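PDB 3BW2: 2-nitropropane dioxygenase from Streptomyces ansochromogenes, which binds FMN and probably uses molecular oxygen to oxidise alkyl nitronates, presumably detoxifying propionate 3-nitronate. Local coordinates for residues 50-54 against 117-123; 256-262 against 325-329; 261-265 against 276-280. All coordinates share one frame; numbering follows the deposited sequence.

Interaction 1. Residues 50-54 against 117-123; sequences MYQEI and VLLDDPV
Asp121 OD2 is gripped by two groups: the phenol of Tyr51, whose OH donates to it at 2.9 Å, and the guanidinium of Arg58, about two turns further along helix 47-60, which adds a salt bridge. The contact ties this helix to the C-terminal end of helix 111-120, two neighbours on the outer layer of the TIM barrel. The oxygen receives the phenol on its anti lone pair and lies in the plane of the Tyr51 ring, while the carboxylate stands 74° to that ring. Because CG of Tyr51 is swung anti to the backbone N (chi1 -163°), the ring reaches across to the other helix and its CD1 leans on Val117 CG1 at 3.4 Å. A leucine here would probably leave Asp121 OD2 with Arg58 but without its phenol donor, and take the ring away from Val117. On the barrel side, where Val67 and Val69 of strand 65-70 lie beneath, the contact turns wholly apolar. The bent Met50 chain brings CE tip to tip with Val117 CG1 and across the Leu118 side chain, 3.7 Å from its CG. Ile54 CD1 meets Leu118 CD2 at 4.0 Å, and Ile54 CG2 sits 4.1 Å from Val123 CG1.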
ATOM      1  N   MET A  50      -9.974  31.835  -3.743  1.00 23.92           N
ATOM      2  CA  MET A  50      -9.265  31.324  -2.583  1.00 22.28           C
ATOM      3  C   MET A  50      -9.349  32.345  -1.454  1.00 23.61           C
ATOM      4  O   MET A  50      -9.661  32.005  -0.313  1.00 21.59           O
ATOM      5  CB  MET A  50      -7.795  31.078  -2.931  1.00 24.14           C
ATOM      6  CG  MET A  50      -6.926  30.676  -1.740  1.00 21.16           C
ATOM      7  SD  MET A  50      -5.160  30.698  -2.132  1.00 20.91           S
ATOM      8  CE  MET A  50      -4.731  32.351  -1.620  1.00 19.77           C
ATOM      9  N   TYR A  51      -9.081  33.606  -1.777  1.00 23.19           N
ATOM     10  CA  TYR A  51      -9.104  34.653  -0.767  1.00 24.39           C
ATOM     11  C   TYR A  51     -10.456  34.789  -0.074  1.00 23.24           C
ATOM     12  O   TYR A  51     -10.511  34.996   1.135  1.00 22.01           O
ATOM     13  CB  TYR A  51      -8.688  35.993  -1.377  1.00 26.69           C
ATOM     14  CG  TYR A  51      -8.288  37.027  -0.343  1.00 31.59           C
ATOM     15  CD1 TYR A  51      -7.631  36.651   0.830  1.00 34.29           C
ATOM     16  CD2 TYR A  51      -8.518  38.383  -0.560  1.00 35.64           C
ATOM     17  CE1 TYR A  51      -7.206  37.601   1.763  1.00 36.36           C
ATOM     18  CE2 TYR A  51      -8.097  39.347   0.364  1.00 37.64           C
ATOM     19  CZ  TYR A  51      -7.440  38.948   1.522  1.00 39.17           C
ATOM     20  OH  TYR A  51      -7.005  39.896   2.428  1.00 39.15           O
ATOM     21  N   GLN A  52     -11.543  34.666  -0.833  1.00 22.95           N
ATOM     22  CA  GLN A  52     -12.873  34.775  -0.246  1.00 24.46           C
ATOM     23  C   GLN A  52     -13.120  33.660   0.766  1.00 23.36           C
ATOM     24  O   GLN A  52     -13.728  33.892   1.811  1.00 23.07           O
ATOM     25  CB  GLN A  52     -13.954  34.735  -1.333  1.00 27.19           C
ATOM     26  CG  GLN A  52     -13.850  35.856  -2.357  1.00 34.12           C
ATOM     27  CD  GLN A  52     -13.681  37.220  -1.711  1.00 38.58           C
ATOM     28  OE1 GLN A  52     -14.485  37.625  -0.871  1.00 40.29           O
ATOM     29  NE2 GLN A  52     -12.629  37.937  -2.101  1.00 42.12           N
ATOM     30  N   GLU A  53     -12.657  32.450   0.466  1.00 21.60           N
ATOM     31  CA  GLU A  53     -12.855  31.344   1.399  1.00 22.27           C
ATOM     32  C   GLU A  53     -12.032  31.564   2.664  1.00 22.88           C
ATOM     33  O   GLU A  53     -12.487  31.276   3.772  1.00 23.29           O
ATOM     34  CB  GLU A  53     -12.471  30.009   0.759  1.00 21.86           C
ATOM     35  CG  GLU A  53     -13.402  29.545  -0.348  1.00 22.90           C
ATOM     36  CD  GLU A  53     -13.313  28.047  -0.571  1.00 24.79           C
ATOM     37  OE1 GLU A  53     -12.182  27.513  -0.567  1.00 21.00           O
ATOM     38  OE2 GLU A  53     -14.371  27.406  -0.754  1.00 24.33           O
ATOM     39  N   ILE A  54     -10.816  32.071   2.501  1.00 22.85           N
ATOM     40  CA  ILE A  54      -9.959  32.338   3.649  1.00 22.66           C
ATOM     41  C   ILE A  54     -10.659  33.316   4.589  1.00 23.19           C
ATOM     42  O   ILE A  54     -10.706  33.103   5.801  1.00 24.78           O
ATOM     43  CB  ILE A  54      -8.596  32.922   3.203  1.00 22.93           C
ATOM     44  CG1 ILE A  54      -7.779  31.835   2.496  1.00 21.57           C
ATOM     45  CG2 ILE A  54      -7.832  33.461   4.407  1.00 21.09           C
ATOM     46  CD1 ILE A  54      -6.500  32.334   1.850  1.00 21.67           C
ATOM     47  N   VAL A 117      -1.337  36.675  -2.282  1.00 23.40           N
ATOM     48  CA  VAL A 117      -2.382  36.735  -1.270  1.00 23.31           C
ATOM     49  C   VAL A 117      -1.923  36.116   0.052  1.00 23.36           C
ATOM     50  O   VAL A 117      -2.099  36.703   1.121  1.00 22.39           O
ATOM     51  CB  VAL A 117      -3.657  36.002  -1.748  1.00 24.15           C
ATOM     52  CG1 VAL A 117      -4.629  35.826  -0.589  1.00 24.40           C
ATOM     53  CG2 VAL A 117      -4.320  36.795  -2.868  1.00 23.93           C
ATOM     54  N   LEU A 118      -1.328  34.930  -0.030  1.00 23.44           N
ATOM     55  CA  LEU A 118      -0.863  34.220   1.159  1.00 23.28           C
ATOM     56  C   LEU A 118       0.278  34.931   1.880  1.00 23.57           C
ATOM     57  O   LEU A 118       0.468  34.755   3.085  1.00 23.14           O
ATOM     58  CB  LEU A 118      -0.448  32.796   0.776  1.00 20.77           C
ATOM     59  CG  LEU A 118      -1.629  31.961   0.264  1.00 21.53           C
ATOM     60  CD1 LEU A 118      -1.137  30.688  -0.410  1.00 19.68           C
ATOM     61  CD2 LEU A 118      -2.556  31.643   1.435  1.00 17.37           C
ATOM     62  N   LEU A 119       1.037  35.735   1.144  1.00 25.44           N
ATOM     63  CA  LEU A 119       2.144  36.471   1.742  1.00 26.24           C
ATOM     64  C   LEU A 119       1.683  37.828   2.266  1.00 28.24           C
ATOM     65  O   LEU A 119       2.225  38.340   3.242  1.00 27.39           O
ATOM     66  CB  LEU A 119       3.272  36.662   0.726  1.00 26.29           C
ATOM     67  CG  LEU A 119       4.113  35.415   0.448  1.00 26.29           C
ATOM     68  CD1 LEU A 119       5.057  35.673  -0.719  1.00 25.50           C
ATOM     69  CD2 LEU A 119       4.893  35.036   1.711  1.00 24.06           C
ATOM     70  N   ASP A 120       0.671  38.406   1.626  1.00 29.49           N
ATOM     71  CA  ASP A 120       0.170  39.703   2.057  1.00 31.08           C
ATOM     72  C   ASP A 120      -0.741  39.596   3.283  1.00 30.62           C
ATOM     73  O   ASP A 120      -0.829  40.529   4.085  1.00 30.29           O
ATOM     74  CB  ASP A 120      -0.578  40.381   0.912  1.00 34.49           C
ATOM     75  CG  ASP A 120      -1.073  41.759   1.284  1.00 39.38           C
ATOM     76  OD1 ASP A 120      -0.230  42.630   1.592  1.00 41.77           O
ATOM     77  OD2 ASP A 120      -2.305  41.971   1.272  1.00 42.57           O
ATOM     78  N   ASP A 121      -1.412  38.454   3.424  1.00 28.61           N
ATOM     79  CA  ASP A 121      -2.315  38.212   4.547  1.00 27.26           C
ATOM     80  C   ASP A 121      -2.109  36.757   4.990  1.00 27.18           C
ATOM     81  O   ASP A 121      -2.996  35.918   4.841  1.00 26.59           O
ATOM     82  CB  ASP A 121      -3.758  38.428   4.087  1.00 28.42           C
ATOM     83  CG  ASP A 121      -4.720  38.607   5.242  1.00 28.79           C
ATOM     84  OD1 ASP A 121      -4.314  38.380   6.400  1.00 30.14           O
ATOM     85  OD2 ASP A 121      -5.887  38.971   4.985  1.00 31.76           O
ATOM     86  N   PRO A 122      -0.935  36.454   5.569  1.00 25.99           N
ATOM     87  CA  PRO A 122      -0.534  35.124   6.044  1.00 24.97           C
ATOM     88  C   PRO A 122      -1.579  34.255   6.744  1.00 25.12           C
ATOM     89  O   PRO A 122      -2.377  34.735   7.551  1.00 24.02           O
ATOM     90  CB  PRO A 122       0.645  35.426   6.963  1.00 25.70           C
ATOM     91  CG  PRO A 122       1.239  36.652   6.358  1.00 26.80           C
ATOM     92  CD  PRO A 122       0.011  37.475   6.052  1.00 24.93           C
ATOM     93  N   VAL A 123      -1.561  32.967   6.414  1.00 23.36           N
ATOM     94  CA  VAL A 123      -2.452  31.999   7.039  1.00 22.80           C
ATOM     95  C   VAL A 123      -1.535  31.105   7.873  1.00 22.57           C
ATOM     96  O   VAL A 123      -0.321  31.079   7.660  1.00 22.71           O
ATOM     97  CB  VAL A 123      -3.221  31.160   5.994  1.00 22.57           C
ATOM     98  CG1 VAL A 123      -4.067  32.084   5.119  1.00 22.91           C
ATOM     99  CG2 VAL A 123      -2.255  30.340   5.155  1.00 21.50           C
TER

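Interaction 2. Residues 256-262 against 325-329; sequences LTDPLFA and HRMAR
With chi1 at 68°, His325 holds CG between its own backbone N and carbonyl carbon, and the imidazole is thereby turned toward the chain of 256-262. The chain of Arg326 starts out away from that segment, but a bend at chi3 (62°) brings its guanidinium back to the carbonyl of Ala262. The imidazole reaches two backbone oxygens. His325 NE2 gives a weak hydrogen bond to Phe261 O, 3.4 Å long and bent to 130° at the hydrogen, and Ala262 O lies near the ring plane at 3.6 Å from the same nitrogen. The other nitrogen, ND1, is hydrogen-bonded to Gly322 O, which probably does more to set the ring's rotation than the weak NE2 bond. In the TIM-barrel fold of this flavoprotein, the contact joins the loop between helix 250-255 and strand 264-267 to the short 3-10 turn leading toward helix 333-350; the His325 side chain lies about 4 Å from that of Thr238, an FMN-binding residue. Within the first loop, Asp258 forms an Asx turn, its OD1 accepting from Leu260 N at 2.7 Å from above the carboxylate plane. On the apolar side Leu256 splays its two methyls: CD2 faces His325 CB at 4.1 Å, and CD1 touches Ala328 CB at 4.0 Å. Thr257 CG2 rests against the carbonyl oxygens of Arg326 and Ala328. At the surface, Ala262 O lies beside the edge of the Arg326 guanidinium, 3.6 Å from NH1 and not hydrogen-bonded to it; the stronger partner is Glu156 of the second subunit, salt-bridged to NH2.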
ATOM      1  N   LEU A 256     -19.241   6.043  -2.234  1.00 19.90           N
ATOM      2  CA  LEU A 256     -18.250   5.545  -1.277  1.00 20.97           C
ATOM      3  C   LEU A 256     -18.614   4.226  -0.606  1.00 21.92           C
ATOM      4  O   LEU A 256     -17.759   3.365  -0.420  1.00 21.74           O
ATOM      5  CB  LEU A 256     -17.988   6.593  -0.189  1.00 19.40           C
ATOM      6  CG  LEU A 256     -17.464   7.968  -0.618  1.00 19.86           C
ATOM      7  CD1 LEU A 256     -17.209   8.809   0.627  1.00 21.52           C
ATOM      8  CD2 LEU A 256     -16.181   7.826  -1.428  1.00 18.63           C
ATOM      9  N   THR A 257     -19.878   4.065  -0.233  1.00 23.34           N
ATOM     10  CA  THR A 257     -20.308   2.843   0.435  1.00 24.21           C
ATOM     11  C   THR A 257     -21.206   1.961  -0.425  1.00 26.98           C
ATOM     12  O   THR A 257     -21.725   0.945   0.048  1.00 26.90           O
ATOM     13  CB  THR A 257     -21.039   3.171   1.743  1.00 24.04           C
ATOM     14  OG1 THR A 257     -22.147   4.032   1.468  1.00 25.62           O
ATOM     15  CG2 THR A 257     -20.092   3.865   2.716  1.00 23.24           C
ATOM     16  N   ASP A 258     -21.381   2.344  -1.687  1.00 28.00           N
ATOM     17  CA  ASP A 258     -22.213   1.585  -2.617  1.00 29.39           C
ATOM     18  C   ASP A 258     -21.475   0.335  -3.094  1.00 31.00           C
ATOM     19  O   ASP A 258     -20.425   0.433  -3.727  1.00 30.31           O
ATOM     20  CB  ASP A 258     -22.567   2.449  -3.828  1.00 29.36           C
ATOM     21  CG  ASP A 258     -23.474   1.733  -4.810  1.00 31.19           C
ATOM     22  OD1 ASP A 258     -23.532   0.484  -4.777  1.00 32.81           O
ATOM     23  OD2 ASP A 258     -24.120   2.422  -5.624  1.00 28.75           O
ATOM     24  N   PRO A 259     -22.021  -0.859  -2.801  1.00 32.58           N
ATOM     25  CA  PRO A 259     -21.405  -2.127  -3.206  1.00 33.82           C
ATOM     26  C   PRO A 259     -21.075  -2.183  -4.695  1.00 34.72           C
ATOM     27  O   PRO A 259     -20.180  -2.916  -5.111  1.00 36.69           O
ATOM     28  CB  PRO A 259     -22.456  -3.162  -2.810  1.00 35.53           C
ATOM     29  CG  PRO A 259     -23.074  -2.549  -1.595  1.00 35.07           C
ATOM     30  CD  PRO A 259     -23.245  -1.103  -2.017  1.00 33.67           C
ATOM     31  N   LEU A 260     -21.799  -1.402  -5.490  1.00 33.93           N
ATOM     32  CA  LEU A 260     -21.581  -1.363  -6.933  1.00 34.30           C
ATOM     33  C   LEU A 260     -20.298  -0.621  -7.303  1.00 33.29           C
ATOM     34  O   LEU A 260     -19.872  -0.630  -8.458  1.00 33.32           O
ATOM     35  CB  LEU A 260     -22.778  -0.709  -7.618  1.00 35.42           C
ATOM     36  CG  LEU A 260     -24.099  -1.440  -7.367  1.00 39.06           C
ATOM     37  CD1 LEU A 260     -25.239  -0.696  -8.049  1.00 41.35           C
ATOM     38  CD2 LEU A 260     -23.998  -2.866  -7.890  1.00 40.36           C
ATOM     39  N   PHE A 261     -19.697   0.029  -6.313  1.00 30.80           N
ATOM     40  CA  PHE A 261     -18.446   0.764  -6.490  1.00 31.39           C
ATOM     41  C   PHE A 261     -17.518   0.193  -5.426  1.00 32.32           C
ATOM     42  O   PHE A 261     -16.947   0.924  -4.622  1.00 34.11           O
ATOM     43  CB  PHE A 261     -18.658   2.258  -6.233  1.00 27.56           C
ATOM     44  CG  PHE A 261     -19.491   2.945  -7.277  1.00 27.63           C
ATOM     45  CD1 PHE A 261     -18.967   3.218  -8.535  1.00 27.68           C
ATOM     46  CD2 PHE A 261     -20.799   3.322  -6.999  1.00 27.00           C
ATOM     47  CE1 PHE A 261     -19.732   3.860  -9.501  1.00 28.65           C
ATOM     48  CE2 PHE A 261     -21.573   3.964  -7.957  1.00 28.91           C
ATOM     49  CZ  PHE A 261     -21.038   4.235  -9.212  1.00 28.91           C
ATOM     50  N   ALA A 262     -17.378  -1.126  -5.436  1.00 32.13           N
ATOM     51  CA  ALA A 262     -16.562  -1.822  -4.453  1.00 35.42           C
ATOM     52  C   ALA A 262     -15.057  -1.605  -4.537  1.00 34.49           C
ATOM     53  O   ALA A 262     -14.358  -1.784  -3.542  1.00 38.69           O
ATOM     54  CB  ALA A 262     -16.865  -3.317  -4.508  1.00 34.86           C
ATOM     55  N   HIS A 325     -12.407   3.700   1.496  1.00 17.30           N
ATOM     56  CA  HIS A 325     -13.707   4.331   1.269  1.00 18.39           C
ATOM     57  C   HIS A 325     -14.912   3.612   1.871  1.00 19.43           C
ATOM     58  O   HIS A 325     -15.818   4.260   2.396  1.00 19.77           O
ATOM     59  CB  HIS A 325     -13.946   4.542  -0.230  1.00 17.58           C
ATOM     60  CG  HIS A 325     -14.130   3.273  -1.003  1.00 17.94           C
ATOM     61  ND1 HIS A 325     -13.073   2.538  -1.496  1.00 20.03           N
ATOM     62  CD2 HIS A 325     -15.252   2.607  -1.365  1.00 17.64           C
ATOM     63  CE1 HIS A 325     -13.535   1.476  -2.130  1.00 18.21           C
ATOM     64  NE2 HIS A 325     -14.854   1.493  -2.066  1.00 20.02           N
ATOM     65  N   ARG A 326     -14.931   2.284   1.799  1.00 19.53           N
ATOM     66  CA  ARG A 326     -16.054   1.521   2.336  1.00 22.46           C
ATOM     67  C   ARG A 326     -16.282   1.743   3.831  1.00 24.11           C
ATOM     68  O   ARG A 326     -17.361   1.435   4.352  1.00 23.73           O
ATOM     69  CB  ARG A 326     -15.867   0.027   2.020  1.00 25.29           C
ATOM     70  CG  ARG A 326     -16.175  -0.309   0.558  1.00 30.41           C
ATOM     71  CD  ARG A 326     -15.372  -1.490   0.013  1.00 37.27           C
ATOM     72  NE  ARG A 326     -15.644  -2.742   0.710  1.00 41.95           N
ATOM     73  CZ  ARG A 326     -15.172  -3.929   0.334  1.00 43.62           C
ATOM     74  NH1 ARG A 326     -14.402  -4.037  -0.740  1.00 44.72           N
ATOM     75  NH2 ARG A 326     -15.464  -5.011   1.040  1.00 45.42           N
ATOM     76  N   MET A 327     -15.281   2.300   4.515  1.00 22.10           N
ATOM     77  CA  MET A 327     -15.388   2.573   5.950  1.00 22.47           C
ATOM     78  C   MET A 327     -15.836   4.011   6.225  1.00 21.86           C
ATOM     79  O   MET A 327     -15.810   4.472   7.368  1.00 20.96           O
ATOM     80  CB  MET A 327     -14.041   2.335   6.640  1.00 24.35           C
ATOM     81  CG  MET A 327     -13.418   0.975   6.364  1.00 28.70           C
ATOM     82  SD  MET A 327     -11.797   0.753   7.165  1.00 32.86           S
ATOM     83  CE  MET A 327     -12.311   0.107   8.735  1.00 32.62           C
ATOM     84  N   ALA A 328     -16.243   4.723   5.179  1.00 22.42           N
ATOM     85  CA  ALA A 328     -16.681   6.106   5.335  1.00 22.65           C
ATOM     86  C   ALA A 328     -17.901   6.207   6.246  1.00 25.05           C
ATOM     87  O   ALA A 328     -18.796   5.361   6.204  1.00 24.24           O
ATOM     88  CB  ALA A 328     -16.994   6.711   3.976  1.00 23.40           C
ATOM     89  N   ARG A 329     -17.931   7.248   7.071  1.00 23.92           N
ATOM     90  CA  ARG A 329     -19.041   7.461   7.993  1.00 26.48           C
ATOM     91  C   ARG A 329     -19.701   8.818   7.727  1.00 26.24           C
ATOM     92  O   ARG A 329     -19.022   9.836   7.618  1.00 24.70           O
ATOM     93  CB  ARG A 329     -18.532   7.355   9.438  1.00 27.44           C
ATOM     94  CG  ARG A 329     -18.092   5.938   9.805  1.00 27.08           C
ATOM     95  CD  ARG A 329     -17.580   5.806  11.238  1.00 30.32           C
ATOM     96  NE  ARG A 329     -16.190   6.234  11.380  1.00 29.37           N
ATOM     97  CZ  ARG A 329     -15.435   5.966  12.442  1.00 30.43           C
ATOM     98  NH1 ARG A 329     -15.942   5.271  13.455  1.00 31.51           N
ATOM     99  NH2 ARG A 329     -14.170   6.377  12.487  1.00 24.02           N
TER

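Interaction 3. Residues 261-265 against 276-280; sequences FARTR and RSLVN
Thr264 and Leu278 form the non-hydrogen-bonded pair of an antiparallel beta hairpin, strands 264-267 and 275-278, on its tightly packed side; their side chains diverge from the backbone, yet Leu278 CD2 meets Thr264 CG2 at 3.7 Å. Leu278 CD1 touches Phe261 CB, against Ala255 of helix 250-255. The Phe261 ring turns its edge to Val279 O and to Asn280 CB, the latter 3.8 Å from CE1. Arg265 and Ser277 form the adjoining hydrogen-bonded pair, bonded in both directions, and just beyond the strands Val279 N donates to Arg263 O in a nearly straight 2.9 Å bond (171°). The side toward the second subunit is the more open, its residues only partly buried: the extended Arg265 chain passes obliquely over Val279, CG to CG2 3.6 Å, and ends at Glu188 O of that subunit. Arg276 is buried, its side chain about 7 Å from the bound FMN. It leaves anti to the backbone N (chi1 -176°) and bends at chi3, laying CG and CD beside Thr264; NH2 bonds to Val174 O. Arg276 NH1 donates to Thr264 OG1 at 2.9 Å, 18° out of the guanidinium plane, and also to a water 2.8 Å away that gives its own hydrogen to Thr264 O.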
ATOM      1  N   PHE A 261     -19.697   0.029  -6.313  1.00 30.80           N
ATOM      2  CA  PHE A 261     -18.446   0.764  -6.490  1.00 31.39           C
ATOM      3  C   PHE A 261     -17.518   0.193  -5.426  1.00 32.32           C
ATOM      4  O   PHE A 261     -16.947   0.924  -4.622  1.00 34.11           O
ATOM      5  CB  PHE A 261     -18.658   2.258  -6.233  1.00 27.56           C
ATOM      6  CG  PHE A 261     -19.491   2.945  -7.277  1.00 27.63           C
ATOM      7  CD1 PHE A 261     -18.967   3.218  -8.535  1.00 27.68           C
ATOM      8  CD2 PHE A 261     -20.799   3.322  -6.999  1.00 27.00           C
ATOM      9  CE1 PHE A 261     -19.732   3.860  -9.501  1.00 28.65           C
ATOM     10  CE2 PHE A 261     -21.573   3.964  -7.957  1.00 28.91           C
ATOM     11  CZ  PHE A 261     -21.038   4.235  -9.212  1.00 28.91           C
ATOM     12  N   ALA A 262     -17.378  -1.126  -5.436  1.00 32.13           N
ATOM     13  CA  ALA A 262     -16.562  -1.822  -4.453  1.00 35.42           C
ATOM     14  C   ALA A 262     -15.057  -1.605  -4.537  1.00 34.49           C
ATOM     15  O   ALA A 262     -14.358  -1.784  -3.542  1.00 38.69           O
ATOM     16  CB  ALA A 262     -16.865  -3.317  -4.508  1.00 34.86           C
ATOM     17  N   ARG A 263     -14.547  -1.211  -5.698  1.00 31.27           N
ATOM     18  CA  ARG A 263     -13.107  -1.030  -5.811  1.00 30.94           C
ATOM     19  C   ARG A 263     -12.648   0.314  -6.365  1.00 26.93           C
ATOM     20  O   ARG A 263     -13.422   1.055  -6.976  1.00 23.35           O
ATOM     21  CB  ARG A 263     -12.519  -2.174  -6.651  1.00 35.86           C
ATOM     22  CG  ARG A 263     -11.001  -2.243  -6.655  1.00 42.22           C
ATOM     23  CD  ARG A 263     -10.514  -3.663  -6.938  1.00 47.76           C
ATOM     24  NE  ARG A 263     -10.999  -4.184  -8.213  1.00 50.82           N
ATOM     25  CZ  ARG A 263     -10.739  -5.408  -8.668  1.00 52.46           C
ATOM     26  NH1 ARG A 263      -9.994  -6.240  -7.949  1.00 53.04           N
ATOM     27  NH2 ARG A 263     -11.222  -5.801  -9.839  1.00 53.96           N
ATOM     28  N   THR A 264     -11.375   0.618  -6.126  1.00 23.67           N
ATOM     29  CA  THR A 264     -10.762   1.847  -6.599  1.00 22.22           C
ATOM     30  C   THR A 264      -9.541   1.490  -7.434  1.00 23.24           C
ATOM     31  O   THR A 264      -9.027   0.369  -7.365  1.00 20.14           O
ATOM     32  CB  THR A 264     -10.284   2.735  -5.437  1.00 22.53           C
ATOM     33  OG1 THR A 264      -9.158   2.119  -4.798  1.00 20.93           O
ATOM     34  CG2 THR A 264     -11.391   2.923  -4.416  1.00 21.40           C
ATOM     35  N   ARG A 265      -9.086   2.452  -8.225  1.00 21.29           N
ATOM     36  CA  ARG A 265      -7.912   2.269  -9.060  1.00 23.27           C
ATOM     37  C   ARG A 265      -7.302   3.622  -9.368  1.00 21.41           C
ATOM     38  O   ARG A 265      -8.002   4.636  -9.400  1.00 19.08           O
ATOM     39  CB  ARG A 265      -8.272   1.593 -10.385  1.00 25.90           C
ATOM     40  CG  ARG A 265      -8.564   0.117 -10.288  1.00 33.60           C
ATOM     41  CD  ARG A 265      -8.814  -0.459 -11.670  1.00 38.08           C
ATOM     42  NE  ARG A 265      -9.091  -1.891 -11.613  1.00 45.16           N
ATOM     43  CZ  ARG A 265      -8.228  -2.800 -11.175  1.00 46.52           C
ATOM     44  NH1 ARG A 265      -7.028  -2.426 -10.755  1.00 47.05           N
ATOM     45  NH2 ARG A 265      -8.568  -4.082 -11.151  1.00 48.03           N
ATOM     46  N   ARG A 276      -6.536   8.267  -7.607  1.00 16.39           N
ATOM     47  CA  ARG A 276      -7.366   7.127  -7.215  1.00 17.05           C
ATOM     48  C   ARG A 276      -8.850   7.475  -7.134  1.00 17.34           C
ATOM     49  O   ARG A 276      -9.264   8.350  -6.366  1.00 17.28           O
ATOM     50  CB  ARG A 276      -6.885   6.556  -5.878  1.00 14.81           C
ATOM     51  CG  ARG A 276      -7.638   5.305  -5.432  1.00 16.52           C
ATOM     52  CD  ARG A 276      -7.059   4.745  -4.145  1.00 14.15           C
ATOM     53  NE  ARG A 276      -5.698   4.246  -4.323  1.00 15.95           N
ATOM     54  CZ  ARG A 276      -5.379   3.117  -4.954  1.00 16.99           C
ATOM     55  NH1 ARG A 276      -6.322   2.344  -5.478  1.00 16.94           N
ATOM     56  NH2 ARG A 276      -4.106   2.760  -5.062  1.00 16.25           N
ATOM     57  N   SER A 277      -9.639   6.766  -7.933  1.00 15.17           N
ATOM     58  CA  SER A 277     -11.079   6.967  -8.018  1.00 17.33           C
ATOM     59  C   SER A 277     -11.807   5.632  -7.928  1.00 17.72           C
ATOM     60  O   SER A 277     -11.213   4.585  -8.173  1.00 17.92           O
ATOM     61  CB  SER A 277     -11.413   7.625  -9.363  1.00 13.44           C
ATOM     62  OG  SER A 277     -12.784   7.487  -9.687  1.00 21.19           O
ATOM     63  N   LEU A 278     -13.088   5.665  -7.568  1.00 18.80           N
ATOM     64  CA  LEU A 278     -13.879   4.439  -7.517  1.00 18.62           C
ATOM     65  C   LEU A 278     -14.021   4.037  -8.983  1.00 18.81           C
ATOM     66  O   LEU A 278     -14.208   4.895  -9.847  1.00 19.70           O
ATOM     67  CB  LEU A 278     -15.266   4.705  -6.923  1.00 18.74           C
ATOM     68  CG  LEU A 278     -15.352   5.123  -5.454  1.00 19.81           C
ATOM     69  CD1 LEU A 278     -16.780   5.504  -5.122  1.00 19.79           C
ATOM     70  CD2 LEU A 278     -14.897   3.979  -4.563  1.00 17.88           C
ATOM     71  N   VAL A 279     -13.911   2.747  -9.274  1.00 16.90           N
ATOM     72  CA  VAL A 279     -14.027   2.292 -10.653  1.00 17.17           C
ATOM     73  C   VAL A 279     -15.459   2.480 -11.145  1.00 17.24           C
ATOM     74  O   VAL A 279     -16.402   2.005 -10.524  1.00 18.99           O
ATOM     75  CB  VAL A 279     -13.627   0.802 -10.784  1.00 19.72           C
ATOM     76  CG1 VAL A 279     -13.817   0.326 -12.221  1.00 20.01           C
ATOM     77  CG2 VAL A 279     -12.174   0.617 -10.353  1.00 17.17           C
ATOM     78  N   ASN A 280     -15.618   3.203 -12.245  1.00 16.56           N
ATOM     79  CA  ASN A 280     -16.933   3.425 -12.817  1.00 17.06           C
ATOM     80  C   ASN A 280     -16.817   3.313 -14.329  1.00 17.34           C
ATOM     81  O   ASN A 280     -15.744   2.998 -14.848  1.00 17.69           O
ATOM     82  CB  ASN A 280     -17.495   4.798 -12.400  1.00 15.69           C
ATOM     83  CG  ASN A 280     -16.616   5.956 -12.840  1.00 16.96           C
ATOM     84  OD1 ASN A 280     -15.635   5.769 -13.559  1.00 14.92           O
ATOM     85  ND2 ASN A 280     -16.976   7.170 -12.415  1.00 17.03           N
TER
HETATM   86  O   HOH W   1      -6.183  -0.287  -6.279  1.00 40.30           O

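How the interactions relate
Interaction 1 stands apart, its centre about 35 Å from the centres of the other two and across the chain's centre from them. It pairs two barrel helices by apolar side chains, with one phenol-carboxylate bond at the partly exposed edge. Interactions 2 and 3 share Phe261 and Ala262 and lie about 9 Å apart, centre to centre. Interaction 3 is the more buried and relies on backbone ladder bonds; interaction 2 joins loops through a histidine with one weak bond to a carbonyl oxygen, plus apolar contacts, and is half surface. They meet where His325 ND1 packs 3.4 Å from Thr264 CG2. Both also reach the second subunit through arginines, whereas no other chain of the assembly touches interaction 1.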